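Local coordinates for pngf-ii (Elizabethkingia meningoseptica, PDB 4R4X), which probably removes N-linked glycans from glycoproteins as a bacterial peptide:N-glycosidase related to PNGase F, at residues Asn10-Lys15 and Gly142-Glu147; Gln228-Phe233 and Leu364-Asp369. One frame throughout, in Å; residues are numbered along the deposited sequence.

Overall arrangement
Contact 1 (Asn10-Lys15 with Gly142-Glu147) lies in the N-terminal family region of the chain, and contact 2 (Gln228-Phe233 with Leu364-Asp369) in the PNGase F-like region that follows. Their centres are about 36 Å apart and their nearest atoms about 24 Å, so they do not touch. In both, antiparallel strands far apart in sequence are paired near a strand end. Contact 1 is at the surface, about 38 Å from the chain centre, whereas contact 2 is partly buried about 9 Å from it. Neither supplies zinc ligands: Glu52 and Asp159 bind one zinc ion in the N-terminal region, and His542 and His545, in what looks like a purification tag, bind another, probably adventitious one.

Contact 1 (Asn10-Lys15 and Gly142-Glu147); sequences NSFEGK and GSSVVE
Ser11 and Val145 form the hydrogen-bonded pair of two antiparallel strands, with Ser11 N donating to Val145 O (2.9 Å) and Val145 N to Ser11 O (3.0 Å), while Asn10-Val146 and Phe12-Ser144 are the flanking non-hydrogen-bonded pairs. Beyond them Glu13 N reaches Ser143 O (3.0 Å, almost straight). Strand 3-12 then enters a two-residue beta hairpin to strand 15-16: Phe12 and Lys15 bond through both N and O about a type I' turn, whose positive phi at Glu13 and Gly14 is easy for glycine, less usual for glutamate. Beside the turn, Ser143 and Ser144 form a classic beta bulge against strand 134-140.

Asn10 and Val146 lie side by side, the amide oxygen OD1 3.5 Å from methyl CG2 of Val146. Water 1 can bridge the same OD1 and Val145 O, though other acceptors compete. On that face Phe12 turns CG anti to its backbone N (chi1 -173°), and the ring meets Ser144 OG in plane at its edge, CD1 3.5 Å away. Glu13 CG sits above the rim of one ring face. Backbone bonds thus give direction; the serines, Asn10 and Glu13 suit a solvent-facing strand end, and the valines and Phe12 ring add apolar contact.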
loop_
_atom_site.group_PDB
_atom_site.type_symbol
_atom_site.label_atom_id
_atom_site.label_comp_id
_atom_site.label_asym_id
_atom_site.label_seq_id
_atom_site.Cartn_x
_atom_site.Cartn_y
_atom_site.Cartn_z
ATOM N N ASN A 10 -23.611 -23.360 14.525
ATOM C CA ASN A 10 -23.151 -23.629 13.157
ATOM C C ASN A 10 -22.587 -25.034 12.984
ATOM O O ASN A 10 -21.867 -25.521 13.849
ATOM C CB ASN A 10 -22.068 -22.628 12.744
ATOM C CG ASN A 10 -22.626 -21.232 12.534
ATOM O OD1 ASN A 10 -22.460 -20.630 11.475
ATOM N ND2 ASN A 10 -23.340 -20.743 13.516
ATOM N N SER A 11 -22.921 -25.648 11.849
ATOM C CA SER A 11 -22.498 -26.997 11.481
ATOM C C SER A 11 -22.077 -26.982 10.032
ATOM O O SER A 11 -22.596 -26.205 9.241
ATOM C CB SER A 11 -23.670 -27.970 11.610
ATOM O OG SER A 11 -23.819 -28.412 12.942
ATOM N N PHE A 12 -21.132 -27.846 9.684
ATOM C CA PHE A 12 -20.834 -28.138 8.287
ATOM C C PHE A 12 -20.965 -29.649 8.093
ATOM O O PHE A 12 -20.279 -30.419 8.759
ATOM C CB PHE A 12 -19.434 -27.649 7.902
ATOM C CG PHE A 12 -19.141 -27.773 6.432
ATOM C CD1 PHE A 12 -19.743 -26.917 5.516
ATOM C CD2 PHE A 12 -18.272 -28.752 5.957
ATOM C CE1 PHE A 12 -19.484 -27.032 4.157
ATOM C CE2 PHE A 12 -18.010 -28.873 4.601
ATOM C CZ PHE A 12 -18.618 -28.014 3.699
ATOM N N GLU A 13 -21.886 -30.056 7.219
ATOM C CA GLU A 13 -22.087 -31.467 6.861
ATOM C C GLU A 13 -22.073 -32.374 8.084
ATOM O O GLU A 13 -21.363 -33.369 8.117
ATOM C CB GLU A 13 -21.034 -31.910 5.834
ATOM C CG GLU A 13 -21.238 -31.284 4.458
ATOM C CD GLU A 13 -20.111 -31.568 3.474
ATOM O OE1 GLU A 13 -19.122 -32.233 3.860
ATOM O OE2 GLU A 13 -20.215 -31.119 2.308
ATOM N N GLY A 14 -22.847 -32.004 9.098
ATOM C CA GLY A 14 -22.931 -32.781 10.331
ATOM C C GLY A 14 -21.883 -32.470 11.396
ATOM O O GLY A 14 -22.055 -32.869 12.548
ATOM N N LYS A 15 -20.801 -31.776 11.040
ATOM C CA LYS A 15 -19.756 -31.448 12.018
ATOM C C LYS A 15 -19.973 -30.071 12.650
ATOM O O LYS A 15 -19.869 -29.043 11.974
ATOM C CB LYS A 15 -18.346 -31.518 11.406
ATOM C CG LYS A 15 -17.753 -32.926 11.239
ATOM C CD LYS A 15 -18.043 -33.912 12.383
ATOM C CE LYS A 15 -17.601 -33.424 13.765
ATOM N NZ LYS A 15 -16.152 -33.660 14.049
ATOM N N GLY A 142 -27.140 -26.868 1.004
ATOM C CA GLY A 142 -27.271 -28.183 1.606
ATOM C C GLY A 142 -26.194 -28.594 2.601
ATOM O O GLY A 142 -26.295 -29.671 3.173
ATOM N N SER A 143 -25.190 -27.743 2.840
ATOM C CA SER A 143 -24.007 -28.131 3.619
ATOM C C SER A 143 -23.801 -27.334 4.902
ATOM O O SER A 143 -23.503 -27.908 5.946
ATOM C CB SER A 143 -22.755 -27.989 2.756
ATOM O OG SER A 143 -22.944 -28.619 1.509
ATOM N N SER A 144 -23.915 -26.012 4.805
ATOM C CA SER A 144 -23.671 -25.130 5.939
ATOM C C SER A 144 -24.986 -24.796 6.638
ATOM O O SER A 144 -25.882 -24.172 6.051
ATOM C CB SER A 144 -22.985 -23.863 5.472
ATOM O OG SER A 144 -21.763 -24.185 4.828
ATOM N N VAL A 145 -25.081 -25.213 7.893
ATOM C CA VAL A 145 -26.317 -25.155 8.655
ATOM C C VAL A 145 -26.110 -24.221 9.839
ATOM O O VAL A 145 -25.061 -24.259 10.472
ATOM C CB VAL A 145 -26.688 -26.554 9.199
ATOM C CG1 VAL A 145 -27.961 -26.507 10.039
ATOM C CG2 VAL A 145 -26.826 -27.566 8.065
ATOM N N VAL A 146 -27.101 -23.390 10.134
ATOM C CA VAL A 146 -27.123 -22.607 11.369
ATOM C C VAL A 146 -28.469 -22.939 12.005
ATOM O O VAL A 146 -29.498 -22.727 11.372
ATOM C CB VAL A 146 -27.011 -21.082 11.096
ATOM C CG1 VAL A 146 -27.000 -20.289 12.401
ATOM C CG2 VAL A 146 -25.760 -20.767 10.294
ATOM N N GLU A 147 -28.468 -23.489 13.220
ATOM C CA GLU A 147 -29.709 -23.911 13.866
ATOM C C GLU A 147 -29.795 -23.432 15.323
ATOM O O GLU A 147 -28.814 -23.451 16.050
ATOM C CB GLU A 147 -29.859 -25.441 13.762
ATOM C CG GLU A 147 -31.057 -26.022 14.505
ATOM C CD GLU A 147 -31.415 -27.451 14.062
ATOM O OE1 GLU A 147 -30.611 -28.087 13.338
ATOM O OE2 GLU A 147 -32.502 -27.928 14.431
HETATM O O HOH W 1 -22.705 -22.822 9.316
HETATM O O HOH W 2 -24.340 -29.458 8.802
#

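Contact 2 (Gln228-Phe233 and Leu364-Asp369); sequences QGNTIF and LSIHPD
The carbonyl oxygen of His367 is gripped by two backbone donors, Thr231 N across the contact (3.0 Å) and Asp369 N, two residues further along the same segment (2.8 Å), the latter closing an inverse gamma turn centred on Pro368. The two strands are central neighbours in a four-stranded antiparallel sheet, consistent with the jelly-roll sandwich of PNGase F. Thr231-His367 and Phe233-Ser365 are the hydrogen-bonded pairs between the two segments.

At the strand end side chains add to the pairing. Thr231 holds OG1 between its backbone N and carbonyl carbon (chi1 56°), from where it donates to Asp369 OD2 at 2.6 Å, meeting the carboxylate on its anti side. Beyond the strand, Asn230 ND2 donates to Asp369 O (3.1 Å) in the carbonyl plane, on a lone pair, with the acceptor also nearly in the amide plane. Gly229, with phi 117°, takes backbone angles that suit glycine, and its carbonyl oxygen passes close to that of Asp369 without a bond, both being acceptors.

Ile232 and Ile366 share the other face from Thr231, their branched chains suiting strand and core alike; Ile366 also touches Ile188 of the adjoining strand. On the Thr231 face, the Phe233 and His367 rings have perpendicular planes and meet obliquely, and Phe185 stacks on His367. The imidazole is held in rotation by Ser365, whose OG also bonds to Arg329, a charge that would probably polarise the hydroxyl. Ser365 OG and His367 NE2 form a hydrogen bond 2.7 Å long whose proton could sit on either atom.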
loop_
_atom_site.group_PDB
_atom_site.type_symbol
_atom_site.label_atom_id
_atom_site.label_comp_id
_atom_site.label_asym_id
_atom_site.label_seq_id
_atom_site.Cartn_x
_atom_site.Cartn_y
_atom_site.Cartn_z
ATOM N N GLN A 228 8.176 -6.656 13.835
ATOM C CA GLN A 228 8.517 -7.675 12.861
ATOM C C GLN A 228 7.274 -8.501 12.546
ATOM O O GLN A 228 6.590 -8.981 13.439
ATOM C CB GLN A 228 9.664 -8.577 13.381
ATOM C CG GLN A 228 9.880 -9.901 12.624
ATOM C CD GLN A 228 10.327 -9.748 11.167
ATOM O OE1 GLN A 228 11.044 -8.817 10.821
ATOM N NE2 GLN A 228 9.873 -10.679 10.299
ATOM N N GLY A 229 6.986 -8.654 11.265
ATOM C CA GLY A 229 5.832 -9.421 10.806
ATOM C C GLY A 229 4.841 -8.534 10.053
ATOM O O GLY A 229 4.148 -8.996 9.132
ATOM N N ASN A 230 4.768 -7.271 10.439
ATOM C CA ASN A 230 3.846 -6.346 9.770
ATOM C C ASN A 230 4.366 -6.013 8.366
ATOM O O ASN A 230 5.584 -6.011 8.117
ATOM C CB ASN A 230 3.756 -5.042 10.543
ATOM C CG ASN A 230 2.936 -5.116 11.823
ATOM O OD1 ASN A 230 2.820 -4.097 12.487
ATOM N ND2 ASN A 230 2.390 -6.263 12.182
ATOM N N THR A 231 3.467 -5.708 7.442
ATOM C CA THR A 231 3.901 -5.299 6.123
ATOM C C THR A 231 3.663 -3.807 5.935
ATOM O O THR A 231 2.824 -3.185 6.639
ATOM C CB THR A 231 3.225 -6.111 5.010
ATOM O OG1 THR A 231 1.800 -6.026 5.126
ATOM C CG2 THR A 231 3.648 -7.551 5.075
ATOM N N ILE A 232 4.428 -3.240 5.009
ATOM C CA ILE A 232 4.433 -1.798 4.769
ATOM C C ILE A 232 4.446 -1.522 3.271
ATOM O O ILE A 232 5.249 -2.104 2.523
ATOM C CB ILE A 232 5.671 -1.106 5.358
ATOM C CG1 ILE A 232 5.991 -1.565 6.778
ATOM C CG2 ILE A 232 5.456 0.396 5.347
ATOM C CD1 ILE A 232 7.392 -1.200 7.223
ATOM N N PHE A 233 3.561 -0.629 2.847
ATOM C CA PHE A 233 3.440 -0.256 1.459
ATOM C C PHE A 233 3.424 1.275 1.355
ATOM O O PHE A 233 3.015 1.979 2.294
ATOM C CB PHE A 233 2.124 -0.777 0.851
ATOM C CG PHE A 233 2.077 -2.258 0.630
ATOM C CD1 PHE A 233 1.917 -3.121 1.677
ATOM C CD2 PHE A 233 2.135 -2.783 -0.671
ATOM C CE1 PHE A 233 1.860 -4.491 1.461
ATOM C CE2 PHE A 233 2.083 -4.158 -0.896
ATOM C CZ PHE A 233 1.956 -5.009 0.182
ATOM N N LEU A 364 1.638 6.182 3.249
ATOM C CA LEU A 364 2.124 4.888 3.655
ATOM C C LEU A 364 1.013 4.101 4.322
ATOM O O LEU A 364 0.099 4.684 4.924
ATOM C CB LEU A 364 3.272 5.042 4.655
ATOM C CG LEU A 364 4.459 5.942 4.335
ATOM C CD1 LEU A 364 5.480 5.911 5.469
ATOM C CD2 LEU A 364 5.123 5.513 3.043
ATOM N N SER A 365 1.062 2.781 4.221
ATOM C CA SER A 365 0.152 1.938 4.977
ATOM C C SER A 365 0.919 0.803 5.656
ATOM O O SER A 365 1.872 0.221 5.081
ATOM C CB SER A 365 -0.956 1.366 4.094
ATOM O OG SER A 365 -0.447 0.532 3.081
ATOM N N ILE A 366 0.497 0.519 6.882
ATOM C CA ILE A 366 1.084 -0.508 7.730
ATOM C C ILE A 366 0.003 -1.516 8.093
ATOM O O ILE A 366 -1.063 -1.153 8.622
ATOM C CB ILE A 366 1.687 0.086 9.013
ATOM C CG1 ILE A 366 2.645 1.225 8.682
ATOM C CG2 ILE A 366 2.396 -1.012 9.831
ATOM C CD1 ILE A 366 2.745 2.262 9.769
ATOM N N HIS A 367 0.278 -2.781 7.783
ATOM C CA HIS A 367 -0.703 -3.839 7.871
ATOM C C HIS A 367 -0.284 -4.870 8.932
ATOM O O HIS A 367 0.892 -5.259 8.969
ATOM C CB HIS A 367 -0.903 -4.479 6.499
ATOM C CG HIS A 367 -1.270 -3.481 5.451
ATOM N ND1 HIS A 367 -2.581 -3.164 5.143
ATOM C CD2 HIS A 367 -0.499 -2.651 4.714
ATOM C CE1 HIS A 367 -2.598 -2.218 4.223
ATOM N NE2 HIS A 367 -1.348 -1.872 3.963
ATOM N N PRO A 368 -1.239 -5.287 9.794
ATOM C CA PRO A 368 -1.018 -6.104 11.003
ATOM C C PRO A 368 -0.775 -7.592 10.694
ATOM O O PRO A 368 -1.408 -8.476 11.266
ATOM C CB PRO A 368 -2.340 -5.925 11.783
ATOM C CG PRO A 368 -3.360 -5.739 10.710
ATOM C CD PRO A 368 -2.666 -4.882 9.685
ATOM N N ASP A 369 0.163 -7.857 9.805
ATOM C CA ASP A 369 0.487 -9.193 9.397
ATOM C C ASP A 369 1.487 -9.823 10.381
ATOM O O ASP A 369 1.999 -9.156 11.269
ATOM C CB ASP A 369 1.116 -9.128 7.996
ATOM C CG ASP A 369 0.110 -8.822 6.931
ATOM O OD1 ASP A 369 -1.045 -9.291 7.068
ATOM O OD2 ASP A 369 0.467 -8.136 5.936
#